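Local coordinates for protein PTS-dependent dihydroxyacetone kinase, ADP-binding subunit DhaL (Lactococcus lactis subsp. lactis, PDB 3CR3) that passes a phosphoryl group from DhaM, by way of its bound ADP, to dihydroxyacetone held on DhaK in glycerol degradation, at residues A[40-44]-A[74-79]; A[47-52]-A[66-71]. All coordinates share one frame; numbering follows the deposited sequence.

Interaction 1: residues A[40-44]-A[74-79]; sequences NMARG and KVGGAS. With ADP (adenosine-5'-diphosphate), chain G.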
loop_
_atom_site.group_PDB
_atom_site.type_symbol
_atom_site.label_atom_id
_atom_site.label_comp_id
_atom_site.label_asym_id
_atom_site.label_seq_id
_atom_site.Cartn_x
_atom_site.Cartn_y
_atom_site.Cartn_z
ATOM N N ASN A 40 15.070 -20.292 -0.956
ATOM C CA ASN A 40 14.282 -20.401 0.280
ATOM C C ASN A 40 14.393 -21.793 0.911
ATOM O O ASN A 40 14.729 -21.935 2.093
ATOM C CB ASN A 40 12.789 -20.134 -0.013
ATOM C CG ASN A 40 12.426 -18.640 -0.088
ATOM O OD1 ASN A 40 13.218 -17.762 0.249
ATOM N ND2 ASN A 40 11.190 -18.361 -0.511
HETATM N N MSE A 41 14.080 -22.810 0.107
HETATM C CA MSE A 41 14.133 -24.202 0.533
HETATM C C MSE A 41 15.552 -24.702 0.843
HETATM O O MSE A 41 15.723 -25.531 1.745
HETATM C CB MSE A 41 13.465 -25.111 -0.502
HETATM C CG MSE A 41 11.947 -24.882 -0.671
HETATM SE SE MSE A 41 10.914 -25.074 0.987
HETATM C CE MSE A 41 11.173 -27.010 1.184
ATOM N N ALA A 42 16.547 -24.232 0.084
ATOM C CA ALA A 42 17.944 -24.618 0.310
ATOM C C ALA A 42 18.431 -24.158 1.669
ATOM O O ALA A 42 19.027 -24.940 2.414
ATOM C CB ALA A 42 18.857 -24.100 -0.784
ATOM N N ARG A 43 18.160 -22.894 1.973
ATOM C CA ARG A 43 18.430 -22.291 3.283
ATOM C C ARG A 43 17.724 -23.069 4.396
ATOM O O ARG A 43 18.355 -23.536 5.349
ATOM C CB ARG A 43 17.945 -20.844 3.262
ATOM C CG ARG A 43 18.114 -20.044 4.544
ATOM C CD ARG A 43 17.883 -18.548 4.271
ATOM N NE ARG A 43 18.687 -18.063 3.142
ATOM C CZ ARG A 43 18.201 -17.613 1.980
ATOM N NH1 ARG A 43 16.894 -17.553 1.765
ATOM N NH2 ARG A 43 19.040 -17.207 1.026
ATOM N N GLY A 44 16.413 -23.226 4.252
ATOM C CA GLY A 44 15.609 -23.867 5.274
ATOM C C GLY A 44 16.030 -25.293 5.564
ATOM O O GLY A 44 16.052 -25.710 6.723
ATOM N N LYS A 74 13.654 -19.898 9.197
ATOM C CA LYS A 74 14.702 -19.689 8.183
ATOM C C LYS A 74 14.224 -19.512 6.716
ATOM O O LYS A 74 15.014 -19.124 5.850
ATOM C CB LYS A 74 15.757 -20.803 8.286
ATOM C CG LYS A 74 16.414 -20.926 9.678
ATOM C CD LYS A 74 17.437 -19.814 9.930
ATOM C CE LYS A 74 18.068 -19.906 11.318
ATOM N NZ LYS A 74 17.160 -19.379 12.398
ATOM N N VAL A 75 12.949 -19.806 6.449
ATOM C CA VAL A 75 12.332 -19.581 5.132
ATOM C C VAL A 75 11.487 -18.287 5.167
ATOM O O VAL A 75 10.562 -18.166 5.974
ATOM C CB VAL A 75 11.452 -20.796 4.720
ATOM C CG1 VAL A 75 11.009 -20.702 3.268
ATOM C CG2 VAL A 75 12.194 -22.099 4.943
ATOM N N GLY A 76 11.810 -17.319 4.312
ATOM C CA GLY A 76 11.156 -16.004 4.349
ATOM C C GLY A 76 9.918 -15.819 3.476
ATOM O O GLY A 76 9.299 -14.733 3.481
ATOM N N GLY A 77 9.566 -16.873 2.724
ATOM C CA GLY A 77 8.384 -16.874 1.865
ATOM C C GLY A 77 7.272 -17.782 2.368
ATOM O O GLY A 77 7.385 -18.393 3.442
ATOM N N ALA A 78 6.208 -17.870 1.577
ATOM C CA ALA A 78 5.018 -18.667 1.885
ATOM C C ALA A 78 5.343 -20.119 2.230
ATOM O O ALA A 78 4.697 -20.722 3.076
ATOM C CB ALA A 78 4.033 -18.617 0.709
ATOM N N SER A 79 6.352 -20.679 1.585
ATOM C CA SER A 79 6.718 -22.078 1.843
ATOM C C SER A 79 7.103 -22.339 3.315
ATOM O O SER A 79 6.998 -23.470 3.792
ATOM C CB SER A 79 7.843 -22.506 0.896
ATOM O OG SER A 79 8.967 -21.656 1.082
HETATM P PB ADP G . 6.797 -16.937 -1.936
HETATM O O1B ADP G . 8.046 -16.373 -2.534
HETATM O O2B ADP G . 6.356 -16.212 -0.711
HETATM O O3B ADP G . 5.674 -17.151 -2.952
HETATM P PA ADP G . 8.078 -19.531 -2.192
HETATM O O1A ADP G . 8.529 -19.039 -3.524
HETATM O O2A ADP G . 9.154 -20.051 -1.267
HETATM O O3A ADP G . 7.199 -18.416 -1.406
HETATM O "O5'" ADP G . 6.974 -20.693 -2.388
HETATM C "C5'" ADP G . 6.017 -20.616 -3.450
HETATM C "C4'" ADP G . 5.127 -21.836 -3.345
HETATM O "O4'" ADP G . 4.313 -21.797 -2.165
HETATM C "C3'" ADP G . 4.148 -21.957 -4.499
HETATM O "O3'" ADP G . 4.789 -22.631 -5.583
HETATM C "C2'" ADP G . 2.987 -22.752 -3.906
HETATM O "O2'" ADP G . 3.119 -24.162 -4.101
HETATM C "C1'" ADP G . 3.105 -22.512 -2.406
HETATM N N9 ADP G . 1.988 -21.666 -1.949
HETATM C C8 ADP G . 1.958 -20.319 -2.047
HETATM N N7 ADP G . 0.812 -19.841 -1.542
HETATM C C5 ADP G . 0.090 -20.898 -1.124
HETATM C C6 ADP G . -1.230 -21.090 -0.497
HETATM N N6 ADP G . -1.982 -20.010 -0.209
HETATM N N1 ADP G . -1.623 -22.351 -0.212
HETATM C C2 ADP G . -0.856 -23.426 -0.480
HETATM N N3 ADP G . 0.344 -23.323 -1.053
HETATM C C4 ADP G . 0.858 -22.107 -1.396
HETATM O O HOH W 1 14.324 -16.995 3.180
#

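Interaction 2: residues A[47-52]-A[66-71]; sequences ETMKAL and KVAMTL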
loop_
_atom_site.group_PDB
_atom_site.type_symbol
_atom_site.label_atom_id
_atom_site.label_comp_id
_atom_site.label_asym_id
_atom_site.label_seq_id
_atom_site.Cartn_x
_atom_site.Cartn_y
_atom_site.Cartn_z
ATOM N N GLU A 47 19.762 -25.419 7.096
ATOM C CA GLU A 47 19.534 -25.132 8.506
ATOM C C GLU A 47 18.846 -26.262 9.269
ATOM O O GLU A 47 19.255 -26.573 10.385
ATOM C CB GLU A 47 18.772 -23.818 8.662
ATOM C CG GLU A 47 19.614 -22.607 8.290
ATOM C CD GLU A 47 20.870 -22.486 9.152
ATOM O OE1 GLU A 47 20.739 -22.467 10.397
ATOM O OE2 GLU A 47 21.979 -22.414 8.583
ATOM N N THR A 48 17.826 -26.886 8.666
ATOM C CA THR A 48 17.161 -28.046 9.261
ATOM C C THR A 48 18.150 -29.182 9.554
ATOM O O THR A 48 18.202 -29.689 10.670
ATOM C CB THR A 48 15.986 -28.558 8.383
ATOM O OG1 THR A 48 14.947 -27.577 8.370
ATOM C CG2 THR A 48 15.415 -29.864 8.930
HETATM N N MSE A 49 18.944 -29.557 8.556
HETATM C CA MSE A 49 19.896 -30.653 8.722
HETATM C C MSE A 49 20.977 -30.323 9.761
HETATM O O MSE A 49 21.417 -31.214 10.498
HETATM C CB MSE A 49 20.512 -31.071 7.387
HETATM C CG MSE A 49 19.508 -31.618 6.365
HETATM SE SE MSE A 49 18.150 -32.844 7.071
HETATM C CE MSE A 49 19.358 -34.331 7.521
ATOM N N LYS A 50 21.387 -29.056 9.821
ATOM C CA LYS A 50 22.297 -28.582 10.878
ATOM C C LYS A 50 21.665 -28.790 12.255
ATOM O O LYS A 50 22.282 -29.366 13.151
ATOM C CB LYS A 50 22.615 -27.096 10.719
ATOM C CG LYS A 50 23.527 -26.715 9.573
ATOM C CD LYS A 50 24.135 -25.337 9.852
ATOM C CE LYS A 50 24.441 -24.580 8.574
ATOM N NZ LYS A 50 25.098 -23.268 8.874
ATOM N N ALA A 51 20.429 -28.314 12.409
ATOM C CA ALA A 51 19.707 -28.404 13.679
ATOM C C ALA A 51 19.448 -29.846 14.125
ATOM O O ALA A 51 19.470 -30.133 15.321
ATOM C CB ALA A 51 18.403 -27.620 13.608
ATOM N N LEU A 52 19.211 -30.744 13.170
ATOM C CA LEU A 52 19.011 -32.160 13.483
ATOM C C LEU A 52 20.289 -32.863 13.964
ATOM O O LEU A 52 20.213 -33.826 14.740
ATOM C CB LEU A 52 18.417 -32.923 12.289
ATOM C CG LEU A 52 17.064 -32.544 11.672
ATOM C CD1 LEU A 52 16.531 -33.706 10.842
ATOM C CD2 LEU A 52 16.032 -32.127 12.689
ATOM N N LYS A 66 11.133 -30.106 15.275
ATOM C CA LYS A 66 12.387 -29.401 14.994
ATOM C C LYS A 66 12.432 -28.909 13.544
ATOM O O LYS A 66 12.930 -27.806 13.257
ATOM C CB LYS A 66 13.587 -30.311 15.295
ATOM C CG LYS A 66 14.973 -29.671 15.087
ATOM C CD LYS A 66 15.157 -28.387 15.901
ATOM C CE LYS A 66 15.591 -28.664 17.346
ATOM N NZ LYS A 66 15.482 -27.401 18.154
ATOM N N VAL A 67 11.905 -29.730 12.640
ATOM C CA VAL A 67 11.800 -29.362 11.227
ATOM C C VAL A 67 10.857 -28.164 11.099
ATOM O O VAL A 67 11.206 -27.155 10.492
ATOM C CB VAL A 67 11.323 -30.552 10.351
ATOM C CG1 VAL A 67 11.055 -30.105 8.892
ATOM C CG2 VAL A 67 12.341 -31.669 10.385
ATOM N N ALA A 68 9.682 -28.270 11.703
ATOM C CA ALA A 68 8.689 -27.204 11.644
ATOM C C ALA A 68 9.248 -25.836 12.096
ATOM O O ALA A 68 9.105 -24.844 11.388
ATOM C CB ALA A 68 7.469 -27.589 12.449
HETATM N N MSE A 69 9.910 -25.799 13.255
HETATM C CA MSE A 69 10.437 -24.543 13.802
HETATM C C MSE A 69 11.595 -23.966 12.992
HETATM O O MSE A 69 11.682 -22.752 12.830
HETATM C CB MSE A 69 10.848 -24.698 15.277
HETATM C CG MSE A 69 9.737 -25.215 16.190
HETATM SE SE MSE A 69 8.074 -24.162 16.115
HETATM C CE MSE A 69 7.026 -25.092 14.765
ATOM N N THR A 70 12.468 -24.834 12.487
ATOM C CA THR A 70 13.586 -24.403 11.647
ATOM C C THR A 70 13.096 -23.768 10.331
ATOM O O THR A 70 13.533 -22.682 9.960
ATOM C CB THR A 70 14.570 -25.561 11.350
ATOM O OG1 THR A 70 14.865 -26.272 12.558
ATOM C CG2 THR A 70 15.855 -25.035 10.760
ATOM N N LEU A 71 12.179 -24.450 9.642
ATOM C CA LEU A 71 11.609 -23.934 8.393
ATOM C C LEU A 71 10.826 -22.637 8.632
ATOM O O LEU A 71 10.910 -21.702 7.832
ATOM C CB LEU A 71 10.746 -24.999 7.680
ATOM C CG LEU A 71 11.427 -26.295 7.202
ATOM C CD1 LEU A 71 10.433 -27.226 6.486
ATOM C CD2 LEU A 71 12.644 -26.052 6.319
#

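Interaction 1: residues A[40-44]-A[74-79]
N40 and V75 bring their CA atoms to 5.3 Å, and G44 and K74 theirs to 5.2 Å, where the chain leaving helix 60-74 runs past one turn of helix 37-54. V75 lays CG2 3.9 Å from CA of G44, where any CB on that glycine would collide, while its CG1 meets CB of N40, the side chains crossing at about a right angle. With CG beside its backbone N (chi1 -82°), N40 reaches the nucleotide: ND2 donates to O2A of ADP over 2.8 Å in a nearly straight bond (164°). S79 OG donates to the same O2A at 2.9 Å, and SE of selenomethionine M41 rests 3.9 Å from OG of S79. On the other side of the amide, OD1 accepts from a water that takes N-H groups of R43 NH1 and, at 2.8 Å, of G76 N. Replacing N40 with an alanine would probably leave O2A one grip short and the water without this acceptor. A78 N reaches O2B of the beta-phosphate at 2.8 Å, past G77, whose lack of a CB spares O3A a clash. This is the diphosphate end of the DhaL nucleotide site, where helix 37-54 meets a glycine-containing loop before helix 79-94.

Interaction 2: residues A[47-52]-A[66-71]
E47 and T48 of helix 37-54 meet T70 of helix 60-74 where the axes of segments 47-52 and 66-71 come within 9.3 Å, their N-to-C directions 135° apart. E47 takes part through its backbone and CB, which lies 3.8 Å from CG2 of T70; its chain then folds back so that the carboxylate makes a salt bridge with NZ of K50 on its own helix, the hydrogen bond within it being weak. T48 sits at the centre. CG2 of T70, anti to T70's own backbone N, comes 3.4 Å from N of T48. The hydroxyl of T48 is turned beside its own backbone N (chi1 -67°) and bonds to G44 O one turn earlier, and CD2 of L71 closes over OG1 at 3.4 Å. The other branch of T48, CG2, meets CG2 of V67 at 3.9 Å. A51 places its CB 3.9 Å from OG1 of T70 and also touches CD of K66. T70 OG1 is bonded at 2.6 Å to K66 O, an acceptor which T70 N reaches from the opposite face of the carbonyl plane, so both polar groups are satisfied inside helix 60-74. L52 slides its CD2 along the aliphatic part of K66, 3.6 Å from CG, the two chains running in opposite directions. Inward, L52 and V67 both pack on L11 of helix 4-20, and V67 touches F87 and L71 touches Y83, both of helix 79-94. Methyl groups, with the aliphatic chain of K66, thus join consecutive helices that run in broadly opposed directions, a helical hairpin within the all-helical DhaL barrel.

In the fold
Both interactions join helix 37-54 to the part of the chain running from helix 60-74 into the next loop, and interaction 2 is nested in the loop that interaction 1 closes. They adjoin one another: G44 O packs against CD2 of L71, and K74 lies alongside E47. Interaction 1 is the more buried and the more polar, with a water bridging its segments and ADP bonded to both, close to a magnesium ion. Interaction 2, about 11 Å away between centres, is only partly buried and depends on van der Waals packing of methyl and methylene groups, its polar bonds staying within each helix; the nearest atoms of the L71 side chain and ADP are about 10 Å apart.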